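Local coordinates for protein Keto/oxoacid ferredoxin oxidoreductase, gamma subunit (Geobacter sulfurreducens, PDB 3ON3) that probably serves as the gamma subunit of a ferredoxin oxidoreductase that oxidises keto or oxo acids and hands the electrons to ferredoxin, at residues G22-E27 / A131-L136; L75-E80 / N116-A121. One frame throughout, in Å; residues are numbered along the deposited sequence.

Contact 1: G22-E27 / A131-L136; sequences GVIMAE and ANIVAL
Ile24 and Met25 meet Ile133 and Leu136 in a buried, wholly apolar helix-helix contact, which joins helix 18-32, the helix after the first strand of the sheet, to helix 131-143. The short axes come within 10.8 Å and cross at -38°, with both helices running in broadly the same direction. This separation leaves room for whole side chains between the backbones: even the nearest alpha carbons, Met25 CA and Leu136 CA, are 7.6 Å apart.

Leu136 contributes more buried surface than any other residue of the two segments. Its CG lies anti to the backbone N (chi1 -172°), which carries both methyls toward helix 18-32, where they part between two neighbouring residues. On one branch, Leu136 CD1 sits 4.1 Å from Ile24 CG2; on the other, CD2 lies beside SE of Met25, a selenomethionine, although the local placement of these two side chains is doubtful.

Ile24 uses both of its branches. While CG2 faces Leu136, the longer arm reaches Ile133: the two isoleucines touch through their terminal CD1 methyls at 4.0 Å, their chains crossing at about a right angle. An alanine in place of Leu136 would probably open a gap between the helices, leaving Ile24 CG2 without the methyl it packs on and depriving the Val155 and Phe10 side chains of a neighbour.

The arrangement is side-by-side helix packing on a mixed alpha/beta sheet, with Phe10 of strand 6-12 against both Met25 and Leu136. Other helices extend the same core: Val155 of helix 148-157 touches Ile24, Ile133 and Leu136, and Phe171 of helix 164-181 packs on Ile133.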
loop_
_atom_site.group_PDB
_atom_site.type_symbol
_atom_site.label_atom_id
_atom_site.label_comp_id
_atom_site.label_asym_id
_atom_site.label_seq_id
_atom_site.Cartn_x
_atom_site.Cartn_y
_atom_site.Cartn_z
ATOM N N GLY B 22 -4.985 4.508 2.278
ATOM C CA GLY B 22 -3.985 5.345 1.654
ATOM C C GLY B 22 -3.890 5.052 0.174
ATOM O O GLY B 22 -3.875 5.963 -0.660
ATOM N N VAL B 23 -3.835 3.769 -0.159
ATOM C CA VAL B 23 -3.732 3.373 -1.554
ATOM C C VAL B 23 -4.953 3.816 -2.381
ATOM O O VAL B 23 -4.805 4.412 -3.449
ATOM C CB VAL B 23 -3.506 1.875 -1.697
ATOM C CG1 VAL B 23 -3.812 1.450 -3.124
ATOM C CG2 VAL B 23 -2.068 1.518 -1.286
ATOM N N ILE B 24 -6.147 3.517 -1.877
ATOM C CA ILE B 24 -7.388 3.986 -2.485
ATOM C C ILE B 24 -7.408 5.510 -2.723
ATOM O O ILE B 24 -7.729 5.973 -3.826
ATOM C CB ILE B 24 -8.597 3.560 -1.643
ATOM C CG1 ILE B 24 -8.738 2.037 -1.672
ATOM C CG2 ILE B 24 -9.866 4.228 -2.149
ATOM C CD1 ILE B 24 -9.787 1.505 -0.734
HETATM N N MSE B 25 -7.030 6.282 -1.706
HETATM C CA MSE B 25 -6.952 7.738 -1.852
HETATM C C MSE B 25 -5.973 8.178 -2.933
HETATM O O MSE B 25 -6.264 9.112 -3.681
HETATM C CB MSE B 25 -6.568 8.419 -0.532
HETATM C CG MSE B 25 -7.728 8.838 0.336
HETATM SE SE MSE B 25 -8.842 10.279 -0.383
HETATM C CE MSE B 25 -7.492 11.193 -1.435
ATOM N N ALA B 26 -4.805 7.532 -2.997
ATOM C CA ALA B 26 -3.795 7.871 -3.994
ATOM C C ALA B 26 -4.278 7.584 -5.432
ATOM O O ALA B 26 -4.051 8.383 -6.348
ATOM C CB ALA B 26 -2.449 7.134 -3.696
ATOM N N GLU B 27 -4.935 6.443 -5.620
ATOM C CA GLU B 27 -5.454 6.047 -6.933
ATOM C C GLU B 27 -6.706 6.847 -7.350
ATOM O O GLU B 27 -6.941 7.071 -8.539
ATOM C CB GLU B 27 -5.687 4.528 -6.977
ATOM C CG GLU B 27 -4.365 3.723 -6.946
ATOM C CD GLU B 27 -4.528 2.228 -6.662
ATOM O OE1 GLU B 27 -5.654 1.783 -6.365
ATOM O OE2 GLU B 27 -3.508 1.494 -6.724
ATOM N N ALA B 131 -14.338 -0.609 8.183
ATOM C CA ALA B 131 -14.331 0.672 8.895
ATOM C C ALA B 131 -13.427 1.670 8.191
ATOM O O ALA B 131 -13.744 2.852 8.116
ATOM C CB ALA B 131 -13.926 0.491 10.349
ATOM N N ASN B 132 -12.315 1.182 7.646
ATOM C CA ASN B 132 -11.424 2.020 6.845
ATOM C C ASN B 132 -12.095 2.624 5.612
ATOM O O ASN B 132 -11.680 3.677 5.150
ATOM C CB ASN B 132 -10.175 1.241 6.424
ATOM C CG ASN B 132 -10.499 0.016 5.581
ATOM O OD1 ASN B 132 -11.561 -0.602 5.720
ATOM N ND2 ASN B 132 -9.581 -0.339 4.697
ATOM N N ILE B 133 -13.117 1.948 5.083
ATOM C CA ILE B 133 -13.854 2.437 3.906
ATOM C C ILE B 133 -14.803 3.539 4.343
ATOM O O ILE B 133 -14.901 4.569 3.699
ATOM C CB ILE B 133 -14.652 1.309 3.165
ATOM C CG1 ILE B 133 -13.735 0.138 2.800
ATOM C CG2 ILE B 133 -15.342 1.849 1.899
ATOM C CD1 ILE B 133 -12.428 0.559 2.097
ATOM N N VAL B 134 -15.484 3.314 5.459
ATOM C CA VAL B 134 -16.240 4.380 6.110
ATOM C C VAL B 134 -15.413 5.650 6.300
ATOM O O VAL B 134 -15.841 6.739 5.928
ATOM C CB VAL B 134 -16.775 3.954 7.458
ATOM C CG1 VAL B 134 -17.641 5.086 8.053
ATOM C CG2 VAL B 134 -17.574 2.676 7.325
ATOM N N ALA B 135 -14.216 5.501 6.857
ATOM C CA ALA B 135 -13.360 6.646 7.156
ATOM C C ALA B 135 -12.930 7.348 5.869
ATOM O O ALA B 135 -12.753 8.559 5.823
ATOM C CB ALA B 135 -12.140 6.189 7.946
ATOM N N LEU B 136 -12.761 6.556 4.824
ATOM C CA LEU B 136 -12.312 7.053 3.536
ATOM C C LEU B 136 -13.412 7.904 2.901
ATOM O O LEU B 136 -13.140 8.967 2.330
ATOM C CB LEU B 136 -11.952 5.863 2.649
ATOM C CG LEU B 136 -11.284 6.048 1.292
ATOM C CD1 LEU B 136 -12.302 6.547 0.251
ATOM C CD2 LEU B 136 -10.067 6.961 1.402
#

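Contact 2: L75-E80 / N116-A121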
loop_
_atom_site.group_PDB
_atom_site.type_symbol
_atom_site.label_atom_id
_atom_site.label_comp_id
_atom_site.label_asym_id
_atom_site.label_seq_id
_atom_site.Cartn_x
_atom_site.Cartn_y
_atom_site.Cartn_z
ATOM N N LEU B 75 -6.677 11.362 9.915
ATOM C CA LEU B 75 -7.617 10.417 10.476
ATOM C C LEU B 75 -6.963 9.726 11.657
ATOM O O LEU B 75 -5.835 9.296 11.550
ATOM C CB LEU B 75 -7.994 9.363 9.445
ATOM C CG LEU B 75 -8.725 8.195 10.111
ATOM C CD1 LEU B 75 -10.139 8.612 10.517
ATOM C CD2 LEU B 75 -8.759 6.975 9.200
ATOM N N ALA B 76 -7.681 9.623 12.770
ATOM C CA ALA B 76 -7.232 8.844 13.921
ATOM C C ALA B 76 -8.355 7.937 14.422
ATOM O O ALA B 76 -9.353 8.407 14.962
ATOM C CB ALA B 76 -6.740 9.763 15.045
ATOM N N LEU B 77 -8.183 6.632 14.256
ATOM C CA LEU B 77 -9.210 5.686 14.676
ATOM C C LEU B 77 -9.055 5.271 16.149
ATOM O O LEU B 77 -9.976 4.700 16.743
ATOM C CB LEU B 77 -9.219 4.457 13.752
ATOM C CG LEU B 77 -9.801 4.657 12.343
ATOM C CD1 LEU B 77 -9.642 3.392 11.495
ATOM C CD2 LEU B 77 -11.272 5.103 12.398
ATOM N N THR B 78 -7.890 5.567 16.726
ATOM C CA THR B 78 -7.611 5.271 18.138
ATOM C C THR B 78 -7.049 6.485 18.874
ATOM O O THR B 78 -6.415 7.345 18.263
ATOM C CB THR B 78 -6.583 4.122 18.300
ATOM O OG1 THR B 78 -5.282 4.585 17.913
ATOM C CG2 THR B 78 -6.974 2.904 17.464
ATOM N N GLN B 79 -7.287 6.539 20.182
ATOM C CA GLN B 79 -6.738 7.578 21.075
ATOM C C GLN B 79 -5.221 7.710 20.946
ATOM O O GLN B 79 -4.673 8.808 20.839
ATOM C CB GLN B 79 -7.094 7.263 22.535
ATOM C CG GLN B 79 -6.738 8.367 23.528
ATOM C CD GLN B 79 -7.518 9.640 23.274
ATOM O OE1 GLN B 79 -8.732 9.680 23.450
ATOM N NE2 GLN B 79 -6.822 10.690 22.858
ATOM N N GLU B 80 -4.567 6.558 20.976
ATOM C CA GLU B 80 -3.140 6.401 20.697
ATOM C C GLU B 80 -2.667 7.113 19.425
ATOM O O GLU B 80 -1.689 7.852 19.445
ATOM C CB GLU B 80 -2.815 4.909 20.597
ATOM C CG GLU B 80 -2.965 4.131 21.917
ATOM C CD GLU B 80 -4.355 4.261 22.572
ATOM O OE1 GLU B 80 -5.364 4.500 21.860
ATOM O OE2 GLU B 80 -4.432 4.117 23.818
ATOM N N ASN B 116 -19.104 7.806 15.002
ATOM C CA ASN B 116 -18.881 6.396 15.281
ATOM C C ASN B 116 -18.450 5.611 14.045
ATOM O O ASN B 116 -19.154 4.720 13.593
ATOM C CB ASN B 116 -20.132 5.776 15.916
ATOM C CG ASN B 116 -21.360 5.879 15.024
ATOM O OD1 ASN B 116 -21.405 6.672 14.074
ATOM N ND2 ASN B 116 -22.367 5.077 15.331
ATOM N N ILE B 117 -17.280 5.951 13.518
ATOM C CA ILE B 117 -16.738 5.313 12.316
ATOM C C ILE B 117 -16.736 3.792 12.375
ATOM O O ILE B 117 -17.211 3.115 11.460
ATOM C CB ILE B 117 -15.292 5.760 12.044
ATOM C CG1 ILE B 117 -15.240 7.267 11.769
ATOM C CG2 ILE B 117 -14.728 4.996 10.858
ATOM C CD1 ILE B 117 -13.830 7.876 11.771
ATOM N N ILE B 118 -16.169 3.259 13.445
ATOM C CA ILE B 118 -16.004 1.819 13.567
ATOM C C ILE B 118 -17.365 1.140 13.690
ATOM O O ILE B 118 -17.615 0.098 13.096
ATOM C CB ILE B 118 -15.084 1.455 14.765
ATOM C CG1 ILE B 118 -13.613 1.510 14.343
ATOM C CG2 ILE B 118 -15.355 0.051 15.219
ATOM C CD1 ILE B 118 -12.775 2.486 15.094
ATOM N N ASN B 119 -18.256 1.767 14.443
ATOM C CA ASN B 119 -19.550 1.195 14.740
ATOM C C ASN B 119 -20.514 1.345 13.579
ATOM O O ASN B 119 -21.423 0.538 13.405
ATOM C CB ASN B 119 -20.129 1.860 15.977
ATOM C CG ASN B 119 -20.969 0.919 16.786
ATOM O OD1 ASN B 119 -22.193 0.897 16.652
ATOM N ND2 ASN B 119 -20.319 0.119 17.623
ATOM N N THR B 120 -20.320 2.394 12.792
ATOM C CA THR B 120 -21.028 2.507 11.527
ATOM C C THR B 120 -20.717 1.260 10.697
ATOM O O THR B 120 -21.624 0.539 10.280
ATOM C CB THR B 120 -20.623 3.773 10.745
ATOM O OG1 THR B 120 -21.098 4.943 11.434
ATOM C CG2 THR B 120 -21.215 3.736 9.336
ATOM N N ALA B 121 -19.428 0.998 10.480
ATOM C CA ALA B 121 -19.007 -0.173 9.725
ATOM C C ALA B 121 -19.596 -1.443 10.321
ATOM O O ALA B 121 -20.144 -2.287 9.599
ATOM C CB ALA B 121 -17.470 -0.263 9.694
#
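The Leu77 peptide carbonyl is the one flat group that touches across this contact: Ile118 CD1 lies 3.9 Å from Leu77 O. The methyl comes at the oxygen end, with a C=O...CD1 angle of about 126°, and not over the face of the peptide. Within 116-121, the Asn116 carbonyl takes two donors. Thr120 N gives the usual helical bond, and Thr120 OG1 donates from 2.9 Å away to Asn116 O, standing 53° out of the carbonyl plane. This carbonyl, at the N-cap position, is thus gripped twice by the residue four places on.

Everything else between the segments is aliphatic. Leu77, just past the end of strand 71-76, presents its CD2 methyl to three others. Ile117 CG2 and Ile117 CD1 are each 3.8 Å from Leu77 CD2, and the two side chains cross at roughly a right angle. Ile118 CD1 adds a third touch, 4.0 Å from the same Leu77 CD2.

Ile117's chi1 of -63° turns its two branches toward Leu77, and the extended second torsion carries CD1 on to Leu75, 4.0 Å from Leu75 CD1. Here the C-terminal end of strand 71-76 packs against the helix that follows strand 111-115, in the parallel part of the sheet; Leu96 of strand 93-98 touches Leu75 and Ile117.

The chemistry implies a division of labour. The interface itself is apolar, while polar bonds run within each segment or to other parts of the chain: Asp98 OD2 takes Ile118 N, Lys177 NZ meets Thr120 OG1, and Thr78 OG1 caps Ala81 N where the strand end turns into helix 79-85.

The two contacts lie about 13 Å apart, centre to centre, and meet where helix 131-143 touches helix 117-125, which precedes it in the chain, and strand 71-76. Ala131 CA packs 3.4 Å from Ala121 CB, and Ala135 CB reaches Leu75 CD2 at 3.7 Å. In chain order the segments run 22-27, 75-80, 116-121 and 131-136, so contact 2 falls entirely between the two halves of contact 1. Strand 71-76, part of contact 2, lies parallel beside strand 6-12, which packs on contact 1. The direct touches between them are consistent with a shared apolar core in one compact domain, in which 131-143 packs beside both 18-32 and 117-125.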